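Local structure of thioredoxin (H-type,TRX-H) (Edwardsiella tarda, 5ZF2) at residues V20-Y25 with I77-G82; E84-I89 with S98-R103. The protein is a thioredoxin-like effector that inhibits host ASK1-MAPK signalling to promote infection, and probably has the dithiol redox chemistry of its family. All blocks are in the same frame, centred on the assembly; numbering follows the deposited sequence.

Interaction 1 (V20-Y25 with I77-G82); sequences VLVDVY and ILYRNG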
# COMPACT_ATOMS: atom_id res chain seq x y z
N VAL A 20 1.13 3.42 7.51
CA VAL A 20 1.44 3.67 6.10
C VAL A 20 1.25 2.40 5.30
O VAL A 20 1.75 1.34 5.70
CB VAL A 20 2.87 4.19 5.92
CG1 VAL A 20 3.17 4.31 4.45
CG2 VAL A 20 3.02 5.55 6.63
N LEU A 21 0.57 2.50 4.17
CA LEU A 21 0.39 1.37 3.27
C LEU A 21 1.15 1.66 1.99
O LEU A 21 0.89 2.67 1.32
CB LEU A 21 -1.09 1.13 2.96
CG LEU A 21 -1.28 0.01 1.95
CD1 LEU A 21 -0.96 -1.35 2.61
CD2 LEU A 21 -2.71 0.03 1.36
N VAL A 22 2.06 0.78 1.64
CA VAL A 22 2.74 0.82 0.35
C VAL A 22 1.99 -0.14 -0.57
O VAL A 22 1.92 -1.35 -0.28
CB VAL A 22 4.22 0.44 0.50
CG1 VAL A 22 4.86 0.20 -0.87
CG2 VAL A 22 4.95 1.54 1.26
N ASP A 23 1.47 0.38 -1.67
CA ASP A 23 0.61 -0.37 -2.58
C ASP A 23 1.29 -0.37 -3.94
O ASP A 23 1.23 0.63 -4.67
CB ASP A 23 -0.79 0.25 -2.65
CG ASP A 23 -1.70 -0.42 -3.66
OD1 ASP A 23 -1.28 -1.37 -4.35
OD2 ASP A 23 -2.85 0.02 -3.77
N VAL A 24 1.91 -1.49 -4.29
CA VAL A 24 2.67 -1.60 -5.53
C VAL A 24 1.76 -2.11 -6.64
O VAL A 24 1.32 -3.27 -6.62
CB VAL A 24 3.88 -2.52 -5.38
CG1 VAL A 24 4.61 -2.63 -6.72
CG2 VAL A 24 4.80 -2.00 -4.27
N TYR A 25 1.55 -1.28 -7.65
CA TYR A 25 0.59 -1.59 -8.69
C TYR A 25 1.28 -1.58 -10.04
O TYR A 25 2.43 -1.15 -10.17
CB TYR A 25 -0.58 -0.57 -8.67
CG TYR A 25 -0.21 0.79 -9.22
CD1 TYR A 25 0.44 1.75 -8.44
CD2 TYR A 25 -0.49 1.12 -10.55
CE1 TYR A 25 0.80 2.99 -8.98
CE2 TYR A 25 -0.13 2.34 -11.08
CZ TYR A 25 0.50 3.28 -10.29
OH TYR A 25 0.84 4.50 -10.86
N ILE A 77 2.30 -3.60 1.49
CA ILE A 77 3.14 -3.62 2.68
C ILE A 77 2.58 -2.64 3.68
O ILE A 77 2.41 -1.45 3.37
CB ILE A 77 4.60 -3.25 2.37
CG1 ILE A 77 5.12 -4.08 1.19
CG2 ILE A 77 5.43 -3.44 3.68
CD1 ILE A 77 6.48 -3.59 0.65
N LEU A 78 2.33 -3.10 4.89
CA LEU A 78 1.72 -2.25 5.91
C LEU A 78 2.80 -1.87 6.91
O LEU A 78 3.52 -2.74 7.41
CB LEU A 78 0.55 -2.94 6.61
CG LEU A 78 -0.14 -2.09 7.69
CD1 LEU A 78 -0.80 -0.81 7.09
CD2 LEU A 78 -1.18 -2.90 8.48
N TYR A 79 2.92 -0.58 7.18
CA TYR A 79 3.82 -0.08 8.21
C TYR A 79 3.02 0.54 9.34
O TYR A 79 1.97 1.14 9.11
CB TYR A 79 4.78 0.99 7.66
CG TYR A 79 5.73 0.48 6.62
CD1 TYR A 79 5.31 0.30 5.32
CD2 TYR A 79 7.05 0.19 6.93
CE1 TYR A 79 6.16 -0.15 4.35
CE2 TYR A 79 7.93 -0.28 5.96
CZ TYR A 79 7.47 -0.45 4.68
OH TYR A 79 8.31 -0.89 3.71
N ARG A 80 3.53 0.39 10.56
CA ARG A 80 3.01 1.12 11.71
C ARG A 80 4.21 1.72 12.44
O ARG A 80 5.20 1.02 12.68
CB ARG A 80 2.16 0.23 12.63
CG ARG A 80 0.79 -0.09 12.01
CD ARG A 80 -0.09 -0.99 12.86
NE ARG A 80 -1.40 -1.18 12.24
CZ ARG A 80 -2.16 -2.25 12.46
NH1 ARG A 80 -1.73 -3.17 13.28
NH2 ARG A 80 -3.35 -2.40 11.87
N ASN A 81 4.12 3.02 12.73
CA ASN A 81 5.18 3.75 13.42
C ASN A 81 6.51 3.60 12.69
O ASN A 81 7.58 3.55 13.33
CB ASN A 81 5.30 3.30 14.88
CG ASN A 81 6.01 4.33 15.74
OD1 ASN A 81 5.87 5.54 15.53
ND2 ASN A 81 6.82 3.85 16.68
N GLY A 82 6.46 3.52 11.37
CA GLY A 82 7.67 3.51 10.56
C GLY A 82 8.31 2.15 10.39
O GLY A 82 9.41 2.08 9.84
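Val20 and Tyr79 face each other as an antiparallel hydrogen-bonded pair, and each satisfies both backbone polar atoms of the other. Val20 N gives its hydrogen to Tyr79 O at 2.9 Å. The return bond, Tyr79 N to Val20 O, is shorter at 2.7 Å. Two residues on, Val22 and Ile77 repeat the exchange: Val22 N to Ile77 O at 2.8 Å and Ile77 N to Val22 O at 2.9 Å. Two of these oxygens receive a further, softer contact: Leu78 CA approaches Val20 O, and Leu21 CA comes 3.5 Å from Ile77 O. Leu21 and Leu78 form the non-hydrogen-bonded pair between them; the backbone of Leu21 bonds instead to Arg52 and Phe54 of strand 52-57, so strand 20-25 is held along both edges. The backbone of Leu78 likewise turns outward, to Val85 and Arg86 of strand 83-89.

Val20, Val22, Ile77 and Tyr79 project from one face of the sheet, under helices 7-15 and 62-68. Tyr79 CG stands anti to its carbonyl carbon (chi1 -64°); the ring beyond it passes Val22 at a slant, and Val22 CG2 touches Tyr79 CE1 at 3.7 Å. Val20 O lies at that ring's edge, in its plane. Leu21 and Leu78 point to the other face, where Leu21 CD1 reaches back to 3.5 Å from Ile77 O. Here the central strand meets the first antiparallel strand of the mixed sheet, the step from parallel to antiparallel pairing that marks the thioredoxin fold.

Interaction 2 (E84-I89 with S98-R103); sequences EVRRSI and SDFLTR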
# COMPACT_ATOMS: atom_id res chain seq x y z
N GLU A 84 7.80 -2.11 9.24
CA GLU A 84 6.94 -3.04 8.51
C GLU A 84 6.28 -4.00 9.49
O GLU A 84 6.96 -4.60 10.33
CB GLU A 84 7.74 -3.82 7.48
CG GLU A 84 6.92 -4.92 6.80
CD GLU A 84 7.64 -5.62 5.64
OE1 GLU A 84 8.60 -5.06 5.06
OE2 GLU A 84 7.23 -6.75 5.31
N VAL A 85 4.96 -4.14 9.38
CA VAL A 85 4.18 -5.05 10.21
C VAL A 85 3.85 -6.33 9.46
O VAL A 85 3.88 -7.41 10.04
CB VAL A 85 2.90 -4.35 10.71
CG1 VAL A 85 1.92 -5.35 11.30
CG2 VAL A 85 3.25 -3.29 11.74
N ARG A 86 3.53 -6.24 8.17
CA ARG A 86 3.19 -7.41 7.37
C ARG A 86 3.12 -7.00 5.92
O ARG A 86 2.99 -5.81 5.59
CB ARG A 86 1.83 -8.02 7.80
CG ARG A 86 0.72 -6.98 7.92
CD ARG A 86 -0.54 -7.60 8.52
NE ARG A 86 -1.54 -6.59 8.83
CZ ARG A 86 -1.87 -6.19 10.06
NH1 ARG A 86 -1.29 -6.72 11.13
NH2 ARG A 86 -2.80 -5.25 10.21
N ARG A 87 3.19 -8.00 5.04
CA ARG A 87 3.07 -7.77 3.62
C ARG A 87 2.24 -8.90 3.02
O ARG A 87 1.99 -9.93 3.67
CB ARG A 87 4.45 -7.65 2.94
CG ARG A 87 5.31 -8.92 2.97
CD ARG A 87 6.58 -8.73 2.13
NE ARG A 87 7.37 -7.59 2.60
CZ ARG A 87 8.16 -6.85 1.82
NH1 ARG A 87 8.24 -7.14 0.52
NH2 ARG A 87 8.85 -5.83 2.32
N SER A 88 1.78 -8.68 1.80
CA SER A 88 0.82 -9.55 1.13
C SER A 88 1.03 -9.40 -0.37
O SER A 88 1.26 -8.28 -0.84
CB SER A 88 -0.62 -9.16 1.55
OG SER A 88 -1.59 -9.77 0.71
N ILE A 89 0.94 -10.50 -1.12
CA ILE A 89 1.07 -10.46 -2.59
C ILE A 89 -0.15 -11.12 -3.23
O ILE A 89 -0.42 -12.31 -2.99
CB ILE A 89 2.35 -11.15 -3.08
CG1 ILE A 89 3.62 -10.48 -2.56
CG2 ILE A 89 2.36 -11.24 -4.63
CD1 ILE A 89 4.86 -11.42 -2.67
N SER A 98 -9.54 -6.26 4.01
CA SER A 98 -9.99 -5.55 5.21
C SER A 98 -9.19 -5.98 6.44
O SER A 98 -8.72 -5.15 7.22
CB SER A 98 -11.48 -5.81 5.43
OG SER A 98 -11.91 -5.25 6.64
N ASP A 99 -9.03 -7.28 6.63
CA ASP A 99 -8.33 -7.73 7.83
C ASP A 99 -6.85 -7.36 7.78
O ASP A 99 -6.25 -7.06 8.82
CB ASP A 99 -8.51 -9.23 8.00
CG ASP A 99 -8.02 -9.72 9.34
OD1 ASP A 99 -8.56 -9.28 10.38
OD2 ASP A 99 -7.07 -10.51 9.35
N PHE A 100 -6.26 -7.36 6.58
CA PHE A 100 -4.86 -6.95 6.40
C PHE A 100 -4.63 -5.53 6.90
O PHE A 100 -3.58 -5.23 7.50
CB PHE A 100 -4.48 -7.05 4.92
CG PHE A 100 -3.05 -6.63 4.62
CD1 PHE A 100 -2.00 -7.50 4.85
CD2 PHE A 100 -2.78 -5.37 4.11
CE1 PHE A 100 -0.68 -7.10 4.60
CE2 PHE A 100 -1.48 -4.96 3.84
CZ PHE A 100 -0.43 -5.84 4.06
N LEU A 101 -5.59 -4.65 6.68
CA LEU A 101 -5.47 -3.26 7.11
C LEU A 101 -5.79 -3.07 8.58
O LEU A 101 -5.30 -2.10 9.18
CB LEU A 101 -6.42 -2.38 6.29
CG LEU A 101 -6.07 -2.32 4.80
CD1 LEU A 101 -7.10 -1.43 4.09
CD2 LEU A 101 -4.65 -1.79 4.61
N THR A 102 -6.60 -3.95 9.16
CA THR A 102 -7.30 -3.72 10.42
C THR A 102 -6.64 -4.40 11.61
O THR A 102 -6.56 -3.80 12.69
CB THR A 102 -8.74 -4.22 10.29
OG1 THR A 102 -9.43 -3.43 9.32
CG2 THR A 102 -9.45 -4.13 11.61
N ARG A 103 -6.21 -5.65 11.44
CA ARG A 103 -5.65 -6.40 12.56
C ARG A 103 -4.29 -5.84 12.98
O ARG A 103 -3.91 -6.00 14.14
CB ARG A 103 -5.53 -7.89 12.22
CG ARG A 103 -4.36 -8.27 11.30
CD ARG A 103 -4.26 -9.80 11.15
NE ARG A 103 -3.22 -10.13 10.19
CZ ARG A 103 -3.41 -10.20 8.88
NH1 ARG A 103 -4.61 -10.00 8.36
NH2 ARG A 103 -2.39 -10.51 8.08
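The Arg86 guanidinium has Arg103 CG over one face, 3.3 Å above the plane and offset toward the rim, while Phe100 O sits at its edge. The Phe100 ring has Arg86 NE over one face and Arg87 N at its edge, in plane. Over one face of the Arg103 guanidinium lies Arg86 NE, again offset toward the rim. Arg86 NE and Arg86 NH2 both grip Phe100 O side-on, each at 2.8 Å. NE approaches in the carbonyl plane, on a lone pair; NH2 comes from above it, 46° out. The ring and the Arg86 guanidinium are 74° apart, and their cation-pi attraction is long and at most weak. The ring's closer contacts are with carbon: Arg86 CG rests 3.6 Å from Phe100 CE1, and Ser88 CB meets Phe100 CE1 at 3.7 Å.

The guanidinium of Arg103 passes over the Arg86 chain, with Arg103 NH2 3.5 Å from Arg86 CD. Two like charges are thus brought close, probably eased by the salt bridge from Arg103 NH1 to Asp99 OD2 at 2.7 Å. Arg86 itself belongs to a classic beta bulge, sharing Leu78 with Val85. This is the C-terminal helix of the thioredoxin fold packed on strand 83-89, an edge strand of the sheet.

Strands 75-80 and 83-89 are consecutive in the chain and neighbours in the sheet, so interaction 1 hands directly on to interaction 2: Leu78 O probably bonds to Val85 N and Leu78 N to Arg86 O. Interaction 1 is a buried contact near the centre of the chain, built from regular backbone bonds and apolar side chains. Interaction 2 is partly exposed, farther out at the sheet margin, and joins strand to helix through side chains, with an arginine reaching a backbone carbonyl. The two also meet beyond the strands, where Arg80 makes a weak hydrogen bond to Leu101 O and brings its charge close to that of Arg86.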